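Local coordinates for 1,4-dihydroxy-6-naphtoate synthase (Archaeoglobus fulgidus, PDB 1ZBM), which probably converts cyclic dehypoxanthine futalosine into 1,4-dihydroxy-6-naphthoate, a step in menaquinone (vitamin K2) biosynthesis, at residues I64-Y69 with L183-I188. Numbering follows the deposited sequence.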
loop_
_atom_site.group_PDB
_atom_site.type_symbol
_atom_site.label_atom_id
_atom_site.label_comp_id
_atom_site.label_asym_id
_atom_site.label_seq_id
_atom_site.Cartn_x
_atom_site.Cartn_y
_atom_site.Cartn_z
ATOM N N ILE A 64 -5.644 3.487 -0.131
ATOM C CA ILE A 64 -6.384 2.409 0.515
ATOM C C ILE A 64 -5.972 1.052 -0.036
ATOM O O ILE A 64 -5.799 0.891 -1.242
ATOM C CB ILE A 64 -7.903 2.574 0.308
ATOM C CG1 ILE A 64 -8.658 1.523 1.120
ATOM C CG2 ILE A 64 -8.251 2.394 -1.161
ATOM C CD1 ILE A 64 -10.155 1.643 1.016
ATOM N N SER A 65 -5.835 0.078 0.857
ATOM C CA SER A 65 -5.451 -1.282 0.489
ATOM C C SER A 65 -6.435 -1.888 -0.505
ATOM O O SER A 65 -7.633 -1.625 -0.424
ATOM C CB SER A 65 -5.399 -2.157 1.744
ATOM O OG SER A 65 -4.413 -1.700 2.648
ATOM N N ALA A 66 -5.947 -2.696 -1.442
ATOM C CA ALA A 66 -6.862 -3.311 -2.402
ATOM C C ALA A 66 -7.916 -4.106 -1.623
ATOM O O ALA A 66 -9.102 -4.058 -1.945
ATOM C CB ALA A 66 -6.106 -4.231 -3.367
ATOM N N HIS A 67 -7.479 -4.832 -0.600
ATOM C CA HIS A 67 -8.380 -5.613 0.240
ATOM C C HIS A 67 -9.570 -4.750 0.688
ATOM O O HIS A 67 -10.721 -5.032 0.357
ATOM C CB HIS A 67 -7.616 -6.116 1.465
ATOM C CG HIS A 67 -8.456 -6.884 2.441
ATOM N ND1 HIS A 67 -7.991 -7.253 3.685
ATOM C CD2 HIS A 67 -9.722 -7.361 2.358
ATOM C CE1 HIS A 67 -8.933 -7.923 4.327
ATOM N NE2 HIS A 67 -9.994 -8.002 3.544
ATOM N N ALA A 68 -9.268 -3.696 1.439
ATOM C CA ALA A 68 -10.275 -2.783 1.951
ATOM C C ALA A 68 -11.218 -2.277 0.863
ATOM O O ALA A 68 -12.431 -2.199 1.069
ATOM C CB ALA A 68 -9.600 -1.612 2.645
ATOM N N TYR A 69 -10.662 -1.947 -0.299
ATOM C CA TYR A 69 -11.453 -1.441 -1.413
ATOM C C TYR A 69 -12.660 -2.309 -1.734
ATOM O O TYR A 69 -13.724 -1.797 -2.092
ATOM C CB TYR A 69 -10.591 -1.309 -2.676
ATOM C CG TYR A 69 -11.384 -0.790 -3.855
ATOM C CD1 TYR A 69 -11.865 0.515 -3.863
ATOM C CD2 TYR A 69 -11.744 -1.630 -4.913
ATOM C CE1 TYR A 69 -12.691 0.973 -4.880
ATOM C CE2 TYR A 69 -12.578 -1.175 -5.943
ATOM C CZ TYR A 69 -13.045 0.134 -5.905
ATOM O OH TYR A 69 -13.899 0.607 -6.869
ATOM N N LEU A 183 -1.455 -4.090 -4.338
ATOM C CA LEU A 183 -1.343 -3.933 -2.884
ATOM C C LEU A 183 -2.081 -2.714 -2.340
ATOM O O LEU A 183 -3.023 -2.852 -1.562
ATOM C CB LEU A 183 0.127 -3.865 -2.477
ATOM C CG LEU A 183 0.932 -5.120 -2.787
ATOM C CD1 LEU A 183 2.400 -4.809 -2.651
ATOM C CD2 LEU A 183 0.514 -6.253 -1.842
ATOM N N GLY A 184 -1.630 -1.529 -2.735
ATOM C CA GLY A 184 -2.263 -0.306 -2.291
ATOM C C GLY A 184 -2.895 0.365 -3.490
ATOM O O GLY A 184 -2.389 0.246 -4.604
ATOM N N LEU A 185 -3.999 1.068 -3.284
ATOM C CA LEU A 185 -4.671 1.733 -4.396
ATOM C C LEU A 185 -5.035 3.178 -4.078
ATOM O O LEU A 185 -5.156 3.571 -2.917
ATOM C CB LEU A 185 -5.958 0.982 -4.740
ATOM C CG LEU A 185 -5.930 -0.514 -5.045
ATOM C CD1 LEU A 185 -7.358 -1.039 -5.030
ATOM C CD2 LEU A 185 -5.271 -0.779 -6.388
ATOM N N ASN A 186 -5.216 3.974 -5.118
ATOM C CA ASN A 186 -5.646 5.333 -4.890
ATOM C C ASN A 186 -7.136 5.298 -5.198
ATOM O O ASN A 186 -7.540 4.857 -6.268
ATOM C CB ASN A 186 -4.926 6.323 -5.803
ATOM C CG ASN A 186 -4.275 7.443 -5.023
ATOM O OD1 ASN A 186 -4.013 8.527 -5.553
ATOM N ND2 ASN A 186 -4.003 7.185 -3.750
ATOM N N ALA A 187 -7.943 5.748 -4.243
ATOM C CA ALA A 187 -9.388 5.728 -4.376
ATOM C C ALA A 187 -10.016 7.125 -4.360
ATOM O O ALA A 187 -9.665 7.968 -3.527
ATOM C CB ALA A 187 -9.978 4.881 -3.256
ATOM N N ILE A 188 -10.955 7.360 -5.278
ATOM C CA ILE A 188 -11.640 8.648 -5.359
ATOM C C ILE A 188 -13.154 8.470 -5.195
ATOM O O ILE A 188 -13.768 7.654 -5.878
ATOM C CB ILE A 188 -11.303 9.389 -6.703
ATOM C CG1 ILE A 188 -12.006 10.751 -6.758
ATOM C CG2 ILE A 188 -11.700 8.551 -7.887
ATOM C CD1 ILE A 188 -11.508 11.626 -7.885
#
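Leu185 has CG anti to its own carbonyl carbon and beside the backbone N (chi1 -54°), which sets CG 4.0 Å from Ala66 CA, and CD1, anti to CA, goes on to meet Ala66 and Tyr69; Ile64 has CG1 anti to the backbone N (chi1 -174°), with CG2 between that N and the carbonyl carbon. Both residues belong to an antiparallel pairing of strands 61-65 and 181-189 inside a mixed sheet, in a chain of the periplasmic-binding-protein type. Ile64 and Leu185 form a hydrogen-bonded pair: Leu185 N gives to Ile64 O at 2.7 Å, while the return bond from Ile64 N reaches Leu185 O in the carbonyl plane. One residue on, Ser65 and Gly184 are the non-hydrogen-bonded pair, and there strand 61-65 turns into helix 66-69. Ala66 N still reaches back to Leu183 O at 2.9 Å, with an N-H...O angle of 168° but from above the carbonyl plane. That same oxygen also accepts a hydrogen bond from Thr114 OG1, which places the turn beside the predicted substrate site. Leu185 CD1 packs against helix 66-69, 3.5 Å from Ala66 CA and 4.0 Å from Tyr69 CB. An alanine in place of Leu185 loses the contacts of CG and CD1 with Ala66 and of CD1 with Tyr69 CB, which would probably open a gap beside Ala66 and Tyr69. Farther along strand 181-189, Ala187 CB rests 3.7 Å from Ile64 CG2.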